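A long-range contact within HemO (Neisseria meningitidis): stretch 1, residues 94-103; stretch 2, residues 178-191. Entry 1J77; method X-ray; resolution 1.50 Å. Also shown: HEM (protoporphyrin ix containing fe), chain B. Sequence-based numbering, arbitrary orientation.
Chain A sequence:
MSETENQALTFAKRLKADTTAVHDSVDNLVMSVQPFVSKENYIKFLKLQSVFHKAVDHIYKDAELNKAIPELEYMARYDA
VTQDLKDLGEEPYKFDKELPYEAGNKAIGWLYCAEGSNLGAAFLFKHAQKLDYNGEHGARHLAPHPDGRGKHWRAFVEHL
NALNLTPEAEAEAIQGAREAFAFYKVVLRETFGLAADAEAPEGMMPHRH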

# COMPACT_ATOMS: atom_id res chain seq x y z
N LYS A 94 -11.18 -2.96 12.32
CA LYS A 94 -11.80 -1.72 11.90
C LYS A 94 -11.09 -0.53 12.52
O LYS A 94 -10.95 -0.43 13.73
CB LYS A 94 -13.26 -1.68 12.33
CG LYS A 94 -13.86 -0.28 12.17
CD LYS A 94 -15.36 -0.35 11.87
CE LYS A 94 -15.88 1.01 11.50
NZ LYS A 94 -15.02 1.59 10.41
N PHE A 95 -10.66 0.40 11.68
CA PHE A 95 -10.03 1.62 12.15
C PHE A 95 -10.96 2.33 13.12
O PHE A 95 -12.18 2.34 12.96
CB PHE A 95 -9.72 2.53 10.97
CG PHE A 95 -8.71 3.62 11.28
CD1 PHE A 95 -7.60 3.37 12.05
CD2 PHE A 95 -8.86 4.87 10.74
CE1 PHE A 95 -6.66 4.36 12.28
CE2 PHE A 95 -7.90 5.86 10.99
CZ PHE A 95 -6.83 5.59 11.75
N ASP A 96 -10.33 2.95 14.11
CA ASP A 96 -11.00 3.69 15.17
C ASP A 96 -11.47 5.04 14.68
O ASP A 96 -12.44 5.59 15.20
CB ASP A 96 -10.00 3.92 16.31
CG ASP A 96 -9.86 2.71 17.21
OD1 ASP A 96 -9.78 1.57 16.68
OD2 ASP A 96 -9.84 2.81 18.46
N LYS A 97 -10.76 5.59 13.70
CA LYS A 97 -11.10 6.91 13.17
C LYS A 97 -11.73 6.78 11.79
O LYS A 97 -11.73 5.69 11.19
CB LYS A 97 -9.86 7.81 13.13
CG LYS A 97 -8.83 7.50 14.23
CD LYS A 97 -8.54 8.72 15.10
CE LYS A 97 -7.93 8.32 16.44
NZ LYS A 97 -7.25 9.48 17.12
N GLU A 98 -12.29 7.88 11.30
CA GLU A 98 -12.88 7.91 9.99
C GLU A 98 -11.83 7.66 8.95
O GLU A 98 -10.76 8.21 9.00
CB GLU A 98 -13.50 9.25 9.71
CG GLU A 98 -14.70 9.13 8.81
CD GLU A 98 -15.10 10.46 8.24
OE1 GLU A 98 -15.97 11.12 8.84
OE2 GLU A 98 -14.52 10.84 7.20
N LEU A 99 -12.18 6.86 7.97
CA LEU A 99 -11.24 6.52 6.93
C LEU A 99 -11.37 7.46 5.74
O LEU A 99 -12.47 7.87 5.36
CB LEU A 99 -11.50 5.11 6.45
CG LEU A 99 -10.73 4.01 7.17
CD1 LEU A 99 -10.71 2.77 6.34
CD2 LEU A 99 -9.34 4.46 7.39
N PRO A 100 -10.25 7.79 5.12
CA PRO A 100 -10.22 8.56 3.87
C PRO A 100 -11.01 7.85 2.81
O PRO A 100 -11.02 6.60 2.78
CB PRO A 100 -8.73 8.56 3.50
CG PRO A 100 -8.01 8.25 4.78
CD PRO A 100 -8.90 7.43 5.61
N TYR A 101 -11.67 8.60 1.93
CA TYR A 101 -12.46 8.02 0.86
C TYR A 101 -12.24 8.99 -0.28
O TYR A 101 -13.12 9.78 -0.66
CB TYR A 101 -13.93 7.95 1.31
CG TYR A 101 -14.86 7.12 0.50
CD1 TYR A 101 -15.01 5.74 0.73
CD2 TYR A 101 -15.68 7.68 -0.46
CE1 TYR A 101 -15.91 4.98 0.01
CE2 TYR A 101 -16.56 6.93 -1.15
CZ TYR A 101 -16.71 5.57 -0.93
OH TYR A 101 -17.67 4.86 -1.63
N GLU A 102 -11.07 8.87 -0.89
CA GLU A 102 -10.63 9.86 -1.85
C GLU A 102 -11.29 9.64 -3.21
O GLU A 102 -11.73 8.53 -3.56
CB GLU A 102 -9.09 9.85 -1.96
CG GLU A 102 -8.54 11.06 -2.71
CD GLU A 102 -9.03 12.39 -2.20
OE1 GLU A 102 -8.37 12.90 -1.25
OE2 GLU A 102 -10.07 12.94 -2.78
N ALA A 103 -11.31 10.71 -4.00
CA ALA A 103 -11.96 10.68 -5.30
C ALA A 103 -11.16 11.45 -6.34
O ALA A 103 -10.19 12.14 -5.99
CB ALA A 103 -13.35 11.31 -5.18
N ARG A 178 1.18 11.55 -2.18
CA ARG A 178 1.85 12.07 -0.97
C ARG A 178 0.93 11.83 0.26
O ARG A 178 1.37 11.40 1.33
CB ARG A 178 2.20 13.58 -1.11
CG ARG A 178 3.32 13.88 -2.11
CD ARG A 178 3.70 15.33 -2.24
NE ARG A 178 4.90 15.38 -3.06
CZ ARG A 178 5.36 16.46 -3.66
NH1 ARG A 178 4.71 17.61 -3.56
NH2 ARG A 178 6.48 16.37 -4.37
N GLU A 179 -0.36 12.13 0.09
CA GLU A 179 -1.34 11.98 1.15
C GLU A 179 -1.59 10.53 1.53
O GLU A 179 -1.80 10.25 2.72
CB GLU A 179 -2.63 12.73 0.83
CG GLU A 179 -2.42 14.24 0.79
CD GLU A 179 -3.62 15.03 0.33
OE1 GLU A 179 -4.74 14.52 0.42
OE2 GLU A 179 -3.41 16.21 -0.04
N ALA A 180 -1.53 9.60 0.57
CA ALA A 180 -1.69 8.14 0.84
C ALA A 180 -0.53 7.65 1.70
O ALA A 180 -0.75 6.98 2.70
CB ALA A 180 -1.75 7.39 -0.39
N PHE A 181 0.69 8.05 1.33
CA PHE A 181 1.84 7.69 2.16
C PHE A 181 1.75 8.29 3.53
O PHE A 181 2.09 7.64 4.51
CB PHE A 181 3.17 8.10 1.52
CG PHE A 181 3.68 7.20 0.39
CD1 PHE A 181 3.87 7.71 -0.91
CD2 PHE A 181 4.01 5.86 0.61
CE1 PHE A 181 4.37 6.92 -1.91
CE2 PHE A 181 4.53 5.10 -0.40
CZ PHE A 181 4.68 5.63 -1.69
N ALA A 182 1.31 9.55 3.63
CA ALA A 182 1.21 10.17 4.94
C ALA A 182 0.20 9.48 5.81
O ALA A 182 0.42 9.28 6.99
CB ALA A 182 0.88 11.61 4.82
N PHE A 183 -0.95 9.12 5.23
CA PHE A 183 -1.97 8.38 5.95
C PHE A 183 -1.44 7.01 6.43
O PHE A 183 -1.70 6.63 7.57
CB PHE A 183 -3.22 8.22 5.08
CG PHE A 183 -4.32 7.38 5.72
CD1 PHE A 183 -4.98 7.84 6.85
CD2 PHE A 183 -4.61 6.10 5.27
CE1 PHE A 183 -5.94 7.11 7.42
CE2 PHE A 183 -5.61 5.36 5.87
CZ PHE A 183 -6.25 5.88 6.95
N TYR A 184 -0.71 6.29 5.60
CA TYR A 184 -0.10 5.06 6.03
C TYR A 184 0.70 5.23 7.31
O TYR A 184 0.54 4.43 8.23
CB TYR A 184 0.77 4.45 4.96
CG TYR A 184 1.17 2.99 5.21
CD1 TYR A 184 0.41 1.93 4.79
CD2 TYR A 184 2.31 2.68 5.90
CE1 TYR A 184 0.77 0.62 5.04
CE2 TYR A 184 2.68 1.38 6.15
CZ TYR A 184 1.95 0.35 5.69
OH TYR A 184 2.30 -0.94 5.97
N LYS A 185 1.49 6.28 7.39
CA LYS A 185 2.26 6.49 8.61
C LYS A 185 1.39 6.92 9.79
O LYS A 185 1.69 6.55 10.91
CB LYS A 185 3.36 7.52 8.38
CG LYS A 185 4.42 7.06 7.38
CD LYS A 185 5.72 7.89 7.35
CE LYS A 185 5.54 9.20 6.68
NZ LYS A 185 6.79 10.05 6.74
N VAL A 186 0.35 7.72 9.57
CA VAL A 186 -0.58 8.06 10.67
C VAL A 186 -1.14 6.77 11.27
O VAL A 186 -1.13 6.58 12.52
CB VAL A 186 -1.76 8.96 10.19
CG1 VAL A 186 -2.89 8.99 11.24
CG2 VAL A 186 -1.26 10.34 9.82
N VAL A 187 -1.61 5.86 10.44
CA VAL A 187 -2.15 4.59 10.90
C VAL A 187 -1.09 3.74 11.64
O VAL A 187 -1.39 3.14 12.69
CB VAL A 187 -2.83 3.80 9.75
CG1 VAL A 187 -3.31 2.48 10.24
CG2 VAL A 187 -3.94 4.63 9.15
N LEU A 188 0.11 3.66 11.07
CA LEU A 188 1.19 2.90 11.65
C LEU A 188 1.46 3.42 13.05
O LEU A 188 1.55 2.63 14.00
CB LEU A 188 2.41 3.01 10.73
CG LEU A 188 3.67 2.25 11.14
CD1 LEU A 188 4.63 2.18 9.97
CD2 LEU A 188 4.42 2.77 12.36
N ARG A 189 1.58 4.73 13.18
CA ARG A 189 1.85 5.32 14.51
C ARG A 189 0.75 5.03 15.53
O ARG A 189 1.01 4.68 16.70
CB ARG A 189 2.08 6.80 14.39
CG ARG A 189 3.26 7.27 13.61
CD ARG A 189 3.13 8.70 13.11
NE ARG A 189 4.21 9.15 12.26
CZ ARG A 189 4.09 9.94 11.19
NH1 ARG A 189 2.89 10.38 10.79
NH2 ARG A 189 5.15 10.24 10.46
N GLU A 190 -0.48 5.19 15.14
CA GLU A 190 -1.56 4.95 16.09
C GLU A 190 -1.52 3.51 16.50
O GLU A 190 -1.64 3.15 17.71
CB GLU A 190 -2.92 5.32 15.45
CG GLU A 190 -3.05 6.80 15.18
CD GLU A 190 -4.50 7.24 14.96
OE1 GLU A 190 -5.40 6.40 15.20
OE2 GLU A 190 -4.70 8.42 14.55
N THR A 191 -1.30 2.63 15.54
CA THR A 191 -1.32 1.22 15.76
C THR A 191 -0.16 0.69 16.64
O THR A 191 -0.37 -0.15 17.45
CB THR A 191 -1.31 0.56 14.42
OG1 THR A 191 -2.43 1.07 13.69
CG2 THR A 191 -1.56 -0.96 14.49
CHA HEM B . 8.34 0.18 -4.69
CHB HEM B . 10.47 -1.68 -0.76
CHC HEM B . 6.55 -0.49 1.90
CHD HEM B . 4.65 1.80 -1.96
C1A HEM B . 9.21 -0.51 -3.88
C2A HEM B . 10.41 -1.25 -4.31
C3A HEM B . 10.97 -1.75 -3.21
C4A HEM B . 10.19 -1.35 -2.05
CMA HEM B . 12.27 -2.60 -3.16
CAA HEM B . 10.94 -1.51 -5.76
CBA HEM B . 10.42 -2.86 -6.23
CGA HEM B . 10.77 -3.12 -7.69
O1A HEM B . 11.07 -2.14 -8.42
O2A HEM B . 10.75 -4.33 -8.09
C1B HEM B . 9.60 -1.53 0.32
C2B HEM B . 9.84 -2.02 1.64
C3B HEM B . 8.77 -1.66 2.41
C4B HEM B . 7.81 -1.00 1.53
CMB HEM B . 11.13 -2.79 2.01
CAB HEM B . 8.51 -1.99 3.88
CBB HEM B . 9.50 -2.04 4.77
C1C HEM B . 5.69 0.18 1.07
C2C HEM B . 4.35 0.64 1.42
C3C HEM B . 3.86 1.32 0.37
C4C HEM B . 4.79 1.23 -0.72
CMC HEM B . 3.73 0.47 2.82
CAC HEM B . 2.52 2.02 0.24
CBC HEM B . 1.84 2.36 1.33
C1D HEM B . 5.49 1.56 -3.01
C2D HEM B . 5.25 2.10 -4.32
C3D HEM B . 6.39 1.62 -5.17
C4D HEM B . 7.20 0.83 -4.28
CMD HEM B . 4.07 2.98 -4.73
CAD HEM B . 6.62 1.84 -6.67
CBD HEM B . 7.75 2.78 -6.96
CGD HEM B . 7.74 2.94 -8.46
O1D HEM B . 7.00 3.83 -8.94
O2D HEM B . 8.52 2.22 -9.16
NA HEM B . 9.11 -0.61 -2.51
NB HEM B . 8.38 -0.88 0.29
NC HEM B . 5.89 0.55 -0.23
ND HEM B . 6.67 0.81 -2.98
FE HEM B . 7.57 0.06 -1.35
O HOH W 1 -5.69 12.66 -0.89
O HOH W 2 6.59 -1.57 -1.77

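The contact centres on the aromatic ring of F183, which projects from the helix of stretch 2 (178-191) toward an extended, irregular segment of stretch 1. P100 lies over one face of this ring: its CG sits 3.5 Å from the centroid of the F183 ring and only 11° off the ring normal, a CH-pi arrangement in which the polarised C-H groups of the proline meet the aromatic electron cloud. The approach is close, with P100 CD 3.3 Å from F183 CZ. Near the plane of the same ring, L99 CD2 comes within 3.4 Å of F183 CZ; the CA-to-CB bond of L99 points sideways, yet the end of its side chain reaches the phenyl edge.

F95 extends this apolar surface along the helix. Its CE2 lies 4.3 Å from F183 CE1, and its CZ is 4.0 Å from V187 CG2, so the ring bridges two residues one helical turn apart. The backbones stay well separated, the CA atoms of F95 and V187, like those of P100 and F183, being 8.5 Å apart. No direct hydrogen bond crosses between the stretches, and side chains fill the gap. The helix satisfies its own backbone through regular i to i+4 hydrogen bonds, among them V187 N to F183 O at 3.0 Å.

Polar groups flank this centre. At one end, E190 OE1 approaches F95 CE1 at 3.8 Å and K97 CE at 3.4 Å, while K97 NZ and E190 OE2 form a long salt bridge of 3.8 Å. At the other end, E102 OE1 and E179 OE1 are 4.3 Å apart despite their like charges. Water 1 reconciles them, donating hydrogen bonds to E102 OE1 at 2.7 Å and E179 OE1 at 2.5 Å. The second carboxylate oxygen, E102 OE2, accepts a hydrogen bond from A103 N at 2.8 Å.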